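Side-chain contacts in alpha-11 giardin (Giardia intestinalis, PDB 2II2), which belongs to the annexin family, binds calcium and probably takes part in attaching the parasite to the intestinal mucosa and in remodelling its cytoskeleton: residues S78-V83 against L102-D107; K86-V91 against R95-V100. One frame throughout, in Å; residues are numbered along the deposited sequence.

Interaction 1 (S78-V83 against L102-D107); sequences SARVNV and LIATPD
R80 reaches across to I103 and A104 with the end of its guanidinium, and NH1 does the touching. This nitrogen lies 3.9 Å from A104 CB, which points toward the first helix. NH1 also donates a hydrogen bond of 2.9 Å to I103 O. The bond is almost straight at 178°, and the acceptor lies at the edge of the guanidinium, in its plane. Seen from the carbonyl, the donor is tilted 34° from the plane of the C=O group. A second link runs through a water at the same edge. The water accepts from R80 NH2 at 2.8 Å and donates to I103 O at 2.8 Å. I103 O is thus gripped by two donors: NH1 binds it directly, and NH2 reaches the same oxygen through the water. The side chain spans the gap because it is extended from CG to NE; CG starts beside the backbone N (chi1 -70°). N76 OD1 accepts the N-H of NE, which probably limits rotation of the group, and a weak bond from NH1 to V100 O adds a further backbone anchor. F263 of helix 249-263 packs on both R80 and I103. T105 is the N-cap of helix 106-120 and forms a capping box with E108. The arrangement is an arginine from one helix holding the backbone of an interhelical turn, within the all-helical annexin fold.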
loop_
_atom_site.group_PDB
_atom_site.type_symbol
_atom_site.label_atom_id
_atom_site.label_comp_id
_atom_site.label_asym_id
_atom_site.label_seq_id
_atom_site.Cartn_x
_atom_site.Cartn_y
_atom_site.Cartn_z
ATOM N N SER A 78 5.088 7.179 -10.068
ATOM C CA SER A 78 4.321 8.415 -10.053
ATOM C C SER A 78 3.159 8.331 -9.067
ATOM O O SER A 78 2.918 9.257 -8.290
ATOM C CB SER A 78 3.794 8.723 -11.458
ATOM O OG SER A 78 2.877 9.779 -11.450
ATOM N N ALA A 79 2.482 7.192 -9.069
ATOM C CA ALA A 79 1.390 6.955 -8.132
ATOM C C ALA A 79 1.892 7.070 -6.689
ATOM O O ALA A 79 1.253 7.705 -5.844
ATOM C CB ALA A 79 0.771 5.583 -8.379
ATOM N N ARG A 80 3.030 6.449 -6.397
ATOM C CA ARG A 80 3.604 6.525 -5.051
ATOM C C ARG A 80 3.926 7.960 -4.659
ATOM O O ARG A 80 3.649 8.362 -3.514
ATOM C CB ARG A 80 4.866 5.676 -4.967
ATOM C CG ARG A 80 4.618 4.165 -5.018
ATOM C CD ARG A 80 5.910 3.435 -4.780
ATOM N NE ARG A 80 5.817 2.050 -5.241
ATOM C CZ ARG A 80 5.931 0.967 -4.471
ATOM N NH1 ARG A 80 6.149 1.047 -3.159
ATOM N NH2 ARG A 80 5.823 -0.222 -5.035
ATOM N N VAL A 81 4.527 8.731 -5.572
ATOM C CA VAL A 81 4.811 10.134 -5.267
ATOM C C VAL A 81 3.511 10.875 -4.920
ATOM O O VAL A 81 3.442 11.611 -3.918
ATOM C CB VAL A 81 5.525 10.814 -6.454
ATOM C CG1 VAL A 81 5.576 12.339 -6.270
ATOM C CG2 VAL A 81 6.927 10.249 -6.638
ATOM N N ASN A 82 2.479 10.664 -5.726
ATOM C CA ASN A 82 1.198 11.336 -5.472
ATOM C C ASN A 82 0.605 10.956 -4.118
ATOM O O ASN A 82 0.098 11.805 -3.390
ATOM C CB ASN A 82 0.217 11.115 -6.629
ATOM C CG ASN A 82 0.736 11.714 -7.919
ATOM O OD1 ASN A 82 1.608 12.582 -7.901
ATOM N ND2 ASN A 82 0.237 11.230 -9.030
ATOM N N VAL A 83 0.695 9.689 -3.762
ATOM C CA VAL A 83 0.179 9.208 -2.485
ATOM C C VAL A 83 0.930 9.879 -1.326
ATOM O O VAL A 83 0.306 10.307 -0.355
ATOM C CB VAL A 83 0.299 7.665 -2.400
ATOM C CG1 VAL A 83 0.068 7.183 -0.962
ATOM C CG2 VAL A 83 -0.692 6.997 -3.360
ATOM N N LEU A 102 7.067 1.128 3.137
ATOM C CA LEU A 102 7.320 -0.180 3.730
ATOM C C LEU A 102 7.219 -1.306 2.706
ATOM O O LEU A 102 7.904 -2.312 2.824
ATOM C CB LEU A 102 6.386 -0.439 4.917
ATOM C CG LEU A 102 6.477 0.558 6.092
ATOM C CD1 LEU A 102 5.582 0.113 7.187
ATOM C CD2 LEU A 102 7.904 0.711 6.622
ATOM N N ILE A 103 6.372 -1.146 1.709
ATOM C CA ILE A 103 6.185 -2.185 0.710
ATOM C C ILE A 103 6.974 -1.797 -0.532
ATOM O O ILE A 103 6.423 -1.353 -1.551
ATOM C CB ILE A 103 4.689 -2.448 0.424
ATOM C CG1 ILE A 103 3.941 -2.660 1.760
ATOM C CG2 ILE A 103 4.539 -3.674 -0.451
ATOM C CD1 ILE A 103 2.468 -2.904 1.576
ATOM N N ALA A 104 8.294 -1.950 -0.416
ATOM C CA ALA A 104 9.200 -1.378 -1.411
ATOM C C ALA A 104 10.551 -2.032 -1.323
ATOM O O ALA A 104 11.115 -2.153 -0.231
ATOM C CB ALA A 104 9.353 0.122 -1.201
ATOM N N THR A 105 11.053 -2.465 -2.474
ATOM C CA THR A 105 12.414 -2.953 -2.577
ATOM C C THR A 105 13.395 -1.775 -2.462
ATOM O O THR A 105 12.994 -0.618 -2.607
ATOM C CB THR A 105 12.652 -3.596 -3.943
ATOM O OG1 THR A 105 12.477 -2.590 -4.943
ATOM C CG2 THR A 105 11.691 -4.756 -4.214
ATOM N N PRO A 106 14.682 -2.049 -2.206
ATOM C CA PRO A 106 15.625 -0.923 -2.254
ATOM C C PRO A 106 15.583 -0.125 -3.556
ATOM O O PRO A 106 15.702 1.093 -3.525
ATOM C CB PRO A 106 16.985 -1.601 -2.082
ATOM C CG PRO A 106 16.680 -2.863 -1.310
ATOM C CD PRO A 106 15.349 -3.315 -1.849
ATOM N N ASP A 107 15.420 -0.799 -4.690
ATOM C CA ASP A 107 15.361 -0.082 -5.968
ATOM C C ASP A 107 14.097 0.761 -6.082
ATOM O O ASP A 107 14.139 1.857 -6.633
ATOM C CB ASP A 107 15.480 -1.003 -7.179
ATOM C CG ASP A 107 15.739 -0.220 -8.463
ATOM O OD1 ASP A 107 16.762 0.499 -8.516
ATOM O OD2 ASP A 107 14.893 -0.281 -9.384
HETATM O O HOH W 1 6.306 -2.795 -3.913
#

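Interaction 2 (K86-V91 against R95-V100); sequences KAMKNV and RAIHDV
R95 O is gripped by two donors at the start of the segment whose A96 and I97 meet A87 and M88. D99 N reaches it at 3.0 Å in the regular helical pattern, and R220 NH1 adds a weak bond. The contact itself is the apolar inside of a helix-turn-helix, formed by helices 76-89 and 94-102 of this annexin. No hydrogen bond crosses between the two segments. A87 lies at the centre of the contact. Its methyl group points at the second helix and meets two residues in succession, A96 CB at 3.8 Å and I97 CG1 at 3.7 Å. Small side chains on both sides let the backbones come close, with the CA atoms of A87 and A96 only 6.1 Å apart. Beside them, M88 and I97 cross at about a right angle. I97 brings its longer branch to this side: CG1 stands beside the backbone N (chi1 -58°), and CD1 extends onward to M88. F128 of helix 124-131 touches both M88 and I97 and extends the buried apolar patch. On helix 94-102, D99 forms salt bridges to R220 through OD1 and to R258 through OD2, joining this helix to two others. In the M88–I97 pair, the atoms that meet are M88 CG and I97 CD1, 3.8 Å apart.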
loop_
_atom_site.group_PDB
_atom_site.type_symbol
_atom_site.label_atom_id
_atom_site.label_comp_id
_atom_site.label_asym_id
_atom_site.label_seq_id
_atom_site.Cartn_x
_atom_site.Cartn_y
_atom_site.Cartn_z
ATOM N N LYS A 86 -0.164 13.601 -0.973
ATOM C CA LYS A 86 -1.491 13.714 -0.398
ATOM C C LYS A 86 -1.466 13.381 1.092
ATOM O O LYS A 86 -2.133 14.034 1.913
ATOM C CB LYS A 86 -2.472 12.796 -1.126
ATOM C CG LYS A 86 -3.860 12.874 -0.579
ATOM C CD LYS A 86 -4.800 11.864 -1.211
ATOM C CE LYS A 86 -6.213 12.100 -0.672
ATOM N NZ LYS A 86 -7.177 11.031 -1.016
ATOM N N ALA A 87 -0.706 12.351 1.430
ATOM C CA ALA A 87 -0.641 11.901 2.808
ATOM C C ALA A 87 -0.058 12.952 3.738
ATOM O O ALA A 87 -0.364 12.959 4.923
ATOM C CB ALA A 87 0.200 10.636 2.885
ATOM N N MET A 88 0.827 13.798 3.221
ATOM C CA MET A 88 1.545 14.751 4.076
ATOM C C MET A 88 1.004 16.172 3.995
ATOM O O MET A 88 1.454 17.050 4.720
ATOM C CB MET A 88 3.031 14.727 3.744
ATOM C CG MET A 88 3.641 13.381 4.082
ATOM S SD MET A 88 5.406 13.248 3.866
ATOM C CE MET A 88 5.971 14.368 5.126
ATOM N N LYS A 89 0.048 16.397 3.112
ATOM C CA LYS A 89 -0.466 17.743 2.871
ATOM C C LYS A 89 -1.057 18.374 4.135
ATOM O O LYS A 89 -0.805 19.560 4.435
ATOM C CB LYS A 89 -1.497 17.727 1.752
ATOM C CG LYS A 89 -1.988 19.129 1.396
ATOM C CD LYS A 89 -3.084 19.110 0.338
ATOM C CE LYS A 89 -3.502 20.532 -0.032
ATOM N NZ LYS A 89 -2.390 21.295 -0.661
ATOM N N ASN A 90 -1.868 17.609 4.862
ATOM C CA ASN A 90 -2.464 18.078 6.112
ATOM C C ASN A 90 -1.954 17.168 7.239
ATOM O O ASN A 90 -0.756 16.929 7.307
ATOM C CB ASN A 90 -3.992 18.161 5.947
ATOM C CG ASN A 90 -4.405 19.115 4.813
ATOM O OD1 ASN A 90 -4.159 20.314 4.889
ATOM N ND2 ASN A 90 -4.996 18.569 3.756
ATOM N N VAL A 91 -2.797 16.660 8.126
ATOM C CA VAL A 91 -2.266 15.783 9.183
ATOM C C VAL A 91 -1.688 14.534 8.494
ATOM O O VAL A 91 -2.326 13.944 7.612
ATOM C CB VAL A 91 -3.336 15.406 10.213
ATOM C CG1 VAL A 91 -2.779 14.470 11.255
ATOM C CG2 VAL A 91 -3.924 16.656 10.879
ATOM N N ARG A 95 -0.896 5.695 7.440
ATOM C CA ARG A 95 -1.258 4.459 6.738
ATOM C C ARG A 95 -0.760 4.528 5.282
ATOM O O ARG A 95 -0.197 3.568 4.764
ATOM C CB ARG A 95 -2.760 4.214 6.760
ATOM C CG ARG A 95 -3.317 3.909 8.125
ATOM C CD ARG A 95 -4.775 3.502 8.008
ATOM N NE ARG A 95 -5.304 3.018 9.274
ATOM C CZ ARG A 95 -5.702 3.797 10.280
ATOM N NH1 ARG A 95 -5.671 5.122 10.170
ATOM N NH2 ARG A 95 -6.159 3.254 11.408
ATOM N N ALA A 96 -0.984 5.683 4.651
ATOM C CA ALA A 96 -0.624 5.866 3.248
ATOM C C ALA A 96 0.900 5.940 3.070
ATOM O O ALA A 96 1.467 5.360 2.132
ATOM C CB ALA A 96 -1.279 7.109 2.673
ATOM N N ILE A 97 1.588 6.670 3.960
ATOM C CA ILE A 97 3.054 6.735 3.861
ATOM C C ILE A 97 3.660 5.342 4.036
ATOM O O ILE A 97 4.549 4.938 3.282
ATOM C CB ILE A 97 3.653 7.726 4.905
ATOM C CG1 ILE A 97 3.058 9.136 4.727
ATOM C CG2 ILE A 97 5.162 7.750 4.757
ATOM C CD1 ILE A 97 3.274 10.054 5.933
ATOM N N HIS A 98 3.169 4.608 5.023
ATOM C CA HIS A 98 3.653 3.271 5.282
ATOM C C HIS A 98 3.470 2.358 4.086
ATOM O O HIS A 98 4.370 1.597 3.713
ATOM C CB HIS A 98 2.939 2.668 6.491
ATOM C CG HIS A 98 3.366 3.254 7.790
ATOM N ND1 HIS A 98 2.647 3.054 8.943
ATOM C CD2 HIS A 98 4.414 4.046 8.120
ATOM C CE1 HIS A 98 3.237 3.700 9.933
ATOM N NE2 HIS A 98 4.328 4.288 9.465
ATOM N N ASP A 99 2.288 2.406 3.478
ATOM C CA ASP A 99 2.041 1.555 2.302
ATOM C C ASP A 99 3.142 1.779 1.250
ATOM O O ASP A 99 3.685 0.844 0.631
ATOM C CB ASP A 99 0.673 1.855 1.667
ATOM C CG ASP A 99 -0.499 1.408 2.517
ATOM O OD1 ASP A 99 -0.289 0.679 3.498
ATOM O OD2 ASP A 99 -1.662 1.781 2.225
ATOM N N VAL A 100 3.464 3.043 1.024
ATOM C CA VAL A 100 4.442 3.408 0.031
ATOM C C VAL A 100 5.869 3.018 0.379
ATOM O O VAL A 100 6.561 2.496 -0.485
ATOM C CB VAL A 100 4.372 4.907 -0.306
ATOM C CG1 VAL A 100 5.568 5.349 -1.148
ATOM C CG2 VAL A 100 3.064 5.202 -1.021
#

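How the interactions relate
The two contacts lie with their centres 12 Å apart and share helix 76-89. Interaction 1 uses an earlier part of that helix and interaction 2 its later part. Along the chain, interaction 2 is nested inside the loop closed by interaction 1. Helix 94-102 packs on helix 76-89, and the turn after it is held to the same helix. The contacts also touch directly: V83 CG1 lies 3.6 Å from V100 CG2. Together they hold helix 94-102 and the turn leading to helix 106-120 against helix 76-89, by apolar packing and by polar bonds to backbone. Both lie away from the known calcium site.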